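Local atomic coordinates of Nrps/pks (Streptomyces albus, PDB entry 4OPF), a protein that probably catalyses decarboxylative, chain-extending condensations as a ketosynthase domain of the AT-less type I polyketide synthase assembly line that makes oxazolomycin. Residues 14-28 with 341-354. Residues are numbered along the deposited sequence; the frame is centred on the assembly and turned at random.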
loop_
_atom_site.group_PDB
_atom_site.type_symbol
_atom_site.label_atom_id
_atom_site.label_comp_id
_atom_site.label_asym_id
_atom_site.label_seq_id
_atom_site.Cartn_x
_atom_site.Cartn_y
_atom_site.Cartn_z
HETATM N N MSE A 14 16.585 -14.370 -1.489
HETATM C CA MSE A 14 15.267 -14.944 -1.489
HETATM C C MSE A 14 15.225 -16.208 -0.712
HETATM O O MSE A 14 16.204 -16.920 -0.625
HETATM C CB MSE A 14 14.806 -15.227 -2.917
HETATM C CG MSE A 14 15.809 -16.118 -3.668
HETATM SE SE MSE A 14 15.347 -16.249 -5.634
HETATM C CE MSE A 14 13.608 -15.641 -5.546
ATOM N N SER A 15 14.050 -16.507 -0.210
ATOM C CA SER A 15 13.773 -17.727 0.490
ATOM C C SER A 15 12.325 -18.038 0.316
ATOM O O SER A 15 11.505 -17.168 -0.012
ATOM C CB SER A 15 14.011 -17.573 1.974
ATOM O OG SER A 15 14.034 -18.891 2.559
ATOM N N GLY A 16 11.975 -19.278 0.543
ATOM C CA GLY A 16 10.568 -19.680 0.516
ATOM C C GLY A 16 10.312 -21.139 0.842
ATOM O O GLY A 16 11.249 -21.906 0.973
ATOM N N ARG A 17 9.038 -21.488 0.976
ATOM C CA ARG A 17 8.622 -22.800 1.398
ATOM C C ARG A 17 7.270 -23.047 0.786
ATOM O O ARG A 17 6.407 -22.218 0.918
ATOM C CB ARG A 17 8.511 -22.783 2.929
ATOM C CG ARG A 17 8.502 -24.115 3.541
ATOM C CD ARG A 17 8.500 -24.128 5.073
ATOM N NE ARG A 17 9.412 -23.130 5.646
ATOM C CZ ARG A 17 9.671 -23.017 6.972
ATOM N NH1 ARG A 17 10.499 -22.083 7.418
ATOM N NH2 ARG A 17 9.103 -23.864 7.856
ATOM N N PHE A 18 7.081 -24.180 0.107
ATOM C CA PHE A 18 5.832 -24.487 -0.597
ATOM C C PHE A 18 5.532 -25.964 -0.451
ATOM O O PHE A 18 6.387 -26.722 -0.028
ATOM C CB PHE A 18 5.992 -24.110 -2.080
ATOM C CG PHE A 18 6.244 -22.651 -2.297
ATOM C CD1 PHE A 18 5.225 -21.748 -2.157
ATOM C CD2 PHE A 18 7.505 -22.189 -2.568
ATOM C CE1 PHE A 18 5.453 -20.383 -2.299
ATOM C CE2 PHE A 18 7.746 -20.838 -2.717
ATOM C CZ PHE A 18 6.712 -19.918 -2.574
ATOM N N PRO A 19 4.298 -26.385 -0.743
ATOM C CA PRO A 19 3.994 -27.812 -0.629
ATOM C C PRO A 19 4.990 -28.643 -1.419
ATOM O O PRO A 19 5.344 -28.283 -2.518
ATOM C CB PRO A 19 2.572 -27.912 -1.191
ATOM C CG PRO A 19 1.994 -26.550 -0.946
ATOM C CD PRO A 19 3.127 -25.599 -1.156
ATOM N N GLY A 20 5.497 -29.689 -0.819
ATOM C CA GLY A 20 6.495 -30.555 -1.418
ATOM C C GLY A 20 7.861 -29.908 -1.507
ATOM O O GLY A 20 8.764 -30.494 -2.085
ATOM N N ALA A 21 8.055 -28.707 -0.929
ATOM C CA ALA A 21 9.321 -27.981 -1.119
ATOM C C ALA A 21 9.725 -27.143 0.100
ATOM O O ALA A 21 9.408 -25.962 0.134
ATOM C CB ALA A 21 9.188 -27.085 -2.348
ATOM N N PRO A 22 10.460 -27.735 1.064
ATOM C CA PRO A 22 10.851 -27.032 2.286
ATOM C C PRO A 22 11.812 -25.866 2.141
ATOM O O PRO A 22 11.961 -25.106 3.081
ATOM C CB PRO A 22 11.560 -28.120 3.140
ATOM C CG PRO A 22 11.172 -29.429 2.515
ATOM C CD PRO A 22 10.943 -29.137 1.062
ATOM N N ASP A 23 12.454 -25.711 0.992
ATOM C CA ASP A 23 13.341 -24.580 0.745
ATOM C C ASP A 23 13.426 -24.433 -0.772
ATOM O O ASP A 23 12.834 -25.238 -1.489
ATOM C CB ASP A 23 14.716 -24.807 1.407
ATOM C CG ASP A 23 15.521 -26.015 0.787
ATOM O OD1 ASP A 23 15.339 -26.460 -0.372
ATOM O OD2 ASP A 23 16.404 -26.526 1.476
ATOM N N LEU A 24 14.135 -23.429 -1.271
ATOM C CA LEU A 24 14.126 -23.109 -2.671
ATOM C C LEU A 24 14.858 -24.131 -3.562
ATOM O O LEU A 24 14.585 -24.230 -4.741
ATOM C CB LEU A 24 14.685 -21.714 -2.914
ATOM C CG LEU A 24 13.754 -20.632 -2.352
ATOM C CD1 LEU A 24 14.139 -19.304 -2.900
ATOM C CD2 LEU A 24 12.268 -20.844 -2.625
ATOM N N ASP A 25 15.801 -24.859 -3.013
ATOM C CA ASP A 25 16.457 -25.892 -3.769
ATOM C C ASP A 25 15.461 -27.017 -4.015
ATOM O O ASP A 25 15.401 -27.538 -5.110
ATOM C CB ASP A 25 17.725 -26.367 -3.035
ATOM C CG ASP A 25 18.873 -25.347 -3.139
ATOM O OD1 ASP A 25 18.824 -24.425 -3.978
ATOM O OD2 ASP A 25 19.832 -25.461 -2.374
ATOM N N ALA A 26 14.667 -27.370 -3.010
ATOM C CA ALA A 26 13.648 -28.361 -3.203
ATOM C C ALA A 26 12.530 -27.834 -4.137
ATOM O O ALA A 26 11.939 -28.586 -4.900
ATOM C CB ALA A 26 13.097 -28.849 -1.863
ATOM N N TYR A 27 12.232 -26.540 -4.077
ATOM C CA TYR A 27 11.256 -25.974 -4.957
ATOM C C TYR A 27 11.740 -26.092 -6.425
ATOM O O TYR A 27 10.979 -26.440 -7.304
ATOM C CB TYR A 27 10.974 -24.527 -4.548
ATOM C CG TYR A 27 9.831 -23.851 -5.209
ATOM C CD1 TYR A 27 8.603 -24.452 -5.344
ATOM C CD2 TYR A 27 9.958 -22.552 -5.628
ATOM C CE1 TYR A 27 7.542 -23.774 -5.960
ATOM C CE2 TYR A 27 8.915 -21.839 -6.161
ATOM C CZ TYR A 27 7.701 -22.454 -6.328
ATOM O OH TYR A 27 6.692 -21.704 -6.928
ATOM N N TRP A 28 12.985 -25.775 -6.681
ATOM C CA TRP A 28 13.539 -25.902 -7.994
ATOM C C TRP A 28 13.508 -27.345 -8.463
ATOM O O TRP A 28 13.147 -27.582 -9.571
ATOM C CB TRP A 28 14.962 -25.376 -8.060
ATOM C CG TRP A 28 15.552 -25.560 -9.416
ATOM C CD1 TRP A 28 16.571 -26.414 -9.763
ATOM C CD2 TRP A 28 15.100 -24.962 -10.635
ATOM N NE1 TRP A 28 16.790 -26.337 -11.126
ATOM C CE2 TRP A 28 15.919 -25.439 -11.672
ATOM C CE3 TRP A 28 14.119 -24.019 -10.938
ATOM C CZ2 TRP A 28 15.762 -25.041 -12.985
ATOM C CZ3 TRP A 28 13.999 -23.566 -12.246
ATOM C CH2 TRP A 28 14.784 -24.104 -13.248
ATOM N N ALA A 341 4.955 -17.234 -5.209
ATOM C CA ALA A 341 5.366 -18.518 -5.771
ATOM C C ALA A 341 5.729 -18.437 -7.253
ATOM O O ALA A 341 6.737 -18.992 -7.693
ATOM C CB ALA A 341 4.290 -19.541 -5.571
ATOM N N GLY A 342 4.943 -17.672 -7.994
ATOM C CA GLY A 342 5.196 -17.400 -9.364
ATOM C C GLY A 342 6.426 -16.585 -9.609
ATOM O O GLY A 342 7.185 -16.918 -10.490
ATOM N N VAL A 343 6.656 -15.526 -8.825
ATOM C CA VAL A 343 7.824 -14.713 -8.997
ATOM C C VAL A 343 9.070 -15.515 -8.672
ATOM O O VAL A 343 10.033 -15.447 -9.404
ATOM C CB VAL A 343 7.725 -13.432 -8.136
ATOM C CG1 VAL A 343 9.059 -12.711 -8.016
ATOM C CG2 VAL A 343 6.682 -12.484 -8.754
ATOM N N ILE A 344 9.047 -16.300 -7.607
ATOM C CA ILE A 344 10.234 -17.091 -7.210
ATOM C C ILE A 344 10.559 -18.160 -8.292
ATOM O O ILE A 344 11.725 -18.320 -8.675
ATOM C CB ILE A 344 10.051 -17.721 -5.811
ATOM C CG1 ILE A 344 10.107 -16.579 -4.760
ATOM C CG2 ILE A 344 11.104 -18.781 -5.512
ATOM C CD1 ILE A 344 9.789 -17.006 -3.353
ATOM N N LYS A 345 9.531 -18.815 -8.805
ATOM C CA LYS A 345 9.686 -19.749 -9.920
ATOM C C LYS A 345 10.402 -19.112 -11.107
ATOM O O LYS A 345 11.372 -19.632 -11.627
ATOM C CB LYS A 345 8.335 -20.293 -10.403
ATOM C CG LYS A 345 8.403 -20.895 -11.814
ATOM C CD LYS A 345 7.081 -21.539 -12.197
ATOM C CE LYS A 345 6.998 -21.737 -13.690
ATOM N NZ LYS A 345 5.658 -22.324 -14.029
ATOM N N THR A 346 9.902 -17.980 -11.523
ATOM C CA THR A 346 10.489 -17.260 -12.645
ATOM C C THR A 346 11.908 -16.789 -12.374
ATOM O O THR A 346 12.718 -16.858 -13.270
ATOM C CB THR A 346 9.616 -16.057 -12.978
ATOM O OG1 THR A 346 8.325 -16.551 -13.322
ATOM C CG2 THR A 346 10.131 -15.367 -14.154
ATOM N N VAL A 347 12.209 -16.313 -11.145
ATOM C CA VAL A 347 13.548 -15.917 -10.802
ATOM C C VAL A 347 14.448 -17.126 -10.872
ATOM O O VAL A 347 15.539 -17.055 -11.394
ATOM C CB VAL A 347 13.631 -15.271 -9.395
ATOM C CG1 VAL A 347 15.088 -15.169 -8.944
ATOM C CG2 VAL A 347 12.888 -13.923 -9.399
ATOM N N LEU A 348 13.996 -18.246 -10.357
ATOM C CA LEU A 348 14.806 -19.451 -10.433
ATOM C C LEU A 348 15.053 -19.932 -11.890
ATOM O O LEU A 348 16.161 -20.383 -12.240
ATOM C CB LEU A 348 14.153 -20.556 -9.621
ATOM C CG LEU A 348 14.182 -20.349 -8.117
ATOM C CD1 LEU A 348 13.342 -21.423 -7.445
ATOM C CD2 LEU A 348 15.606 -20.454 -7.615
HETATM N N MSE A 349 14.028 -19.854 -12.717
HETATM C CA MSE A 349 14.169 -20.178 -14.150
HETATM C C MSE A 349 15.199 -19.315 -14.804
HETATM O O MSE A 349 16.035 -19.813 -15.543
HETATM C CB MSE A 349 12.849 -19.997 -14.856
HETATM C CG MSE A 349 11.987 -21.255 -14.641
HETATM SE SE MSE A 349 10.212 -20.973 -15.468
HETATM C CE MSE A 349 10.878 -20.242 -17.149
ATOM N N LEU A 350 15.132 -18.002 -14.568
ATOM C CA LEU A 350 16.066 -17.020 -15.162
ATOM C C LEU A 350 17.494 -17.241 -14.696
ATOM O O LEU A 350 18.440 -17.297 -15.496
ATOM C CB LEU A 350 15.635 -15.584 -14.844
ATOM C CG LEU A 350 14.375 -15.106 -15.545
ATOM C CD1 LEU A 350 13.858 -13.841 -14.857
ATOM C CD2 LEU A 350 14.633 -14.825 -17.025
ATOM N N ARG A 351 17.641 -17.471 -13.403
ATOM C CA ARG A 351 18.921 -17.793 -12.821
ATOM C C ARG A 351 19.514 -19.094 -13.365
ATOM O O ARG A 351 20.706 -19.135 -13.623
ATOM C CB ARG A 351 18.760 -17.885 -11.294
ATOM C CG ARG A 351 20.040 -17.849 -10.534
ATOM C CD ARG A 351 19.784 -17.708 -9.035
ATOM N NE ARG A 351 20.098 -18.921 -8.292
ATOM C CZ ARG A 351 19.744 -19.146 -7.026
ATOM N NH1 ARG A 351 19.036 -18.260 -6.333
ATOM N NH2 ARG A 351 20.079 -20.289 -6.456
ATOM N N ASN A 352 18.722 -20.170 -13.468
ATOM C CA ASN A 352 19.236 -21.431 -14.006
ATOM C C ASN A 352 19.186 -21.513 -15.527
ATOM O O ASN A 352 19.611 -22.506 -16.081
ATOM C CB ASN A 352 18.472 -22.603 -13.447
ATOM C CG ASN A 352 18.717 -22.790 -11.961
ATOM O OD1 ASN A 352 19.748 -23.283 -11.610
ATOM N ND2 ASN A 352 17.763 -22.450 -11.114
ATOM N N ARG A 353 18.631 -20.492 -16.183
ATOM C CA ARG A 353 18.440 -20.455 -17.642
ATOM C C ARG A 353 17.733 -21.702 -18.157
ATOM O O ARG A 353 18.238 -22.403 -19.024
ATOM C CB ARG A 353 19.782 -20.250 -18.359
ATOM C CG ARG A 353 20.453 -18.980 -17.893
ATOM C CD ARG A 353 21.876 -18.803 -18.377
ATOM N NE ARG A 353 22.424 -17.611 -17.716
ATOM C CZ ARG A 353 23.611 -17.042 -17.966
ATOM N NH1 ARG A 353 24.432 -17.545 -18.889
ATOM N NH2 ARG A 353 23.974 -15.947 -17.286
ATOM N N ALA A 354 16.568 -21.981 -17.623
ATOM C CA ALA A 354 15.827 -23.119 -18.068
ATOM C C ALA A 354 14.351 -22.862 -17.956
ATOM O O ALA A 354 13.892 -22.103 -17.083
ATOM C CB ALA A 354 16.206 -24.361 -17.263
#
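I344, on helix 338-352, forms the apolar centre against strand 9-17 and helix 24-33. Its CG1 lies 3.7 Å from CE of M14, a selenomethionine, while its CG2, anti to the backbone N, touches both L24 CD2 and the edge of the Y27 ring. M14 meets V347 tip to tip, M14 SE 3.5 Å from V347 CG1. Y27 is a knob among A341, I344, K345 and L348, and one face of its ring is covered by F18. This buried seam belongs to the thiolase fold of ketosynthases, a five-layered alpha-beta-alpha-beta-alpha sandwich of two related halves: strand 9-17 comes from the N-terminal half, helix 338-352 from the C-terminal half. Y27 OH donates to A341 O at 2.8 Å from above the carbonyl plane, opposite the helical K345 N, so two donors grip this oxygen. Farther out, W28 sets its CE3 against L348 CB and carries the N352 amide stacked over one face, the planes 19° apart. Were W28 a serine, the N352 amide would probably lose the ring it stacks on and a gap open beside L348 CB. The amide is also held locally, N352 ND2 donating to L348 O at 2.8 Å.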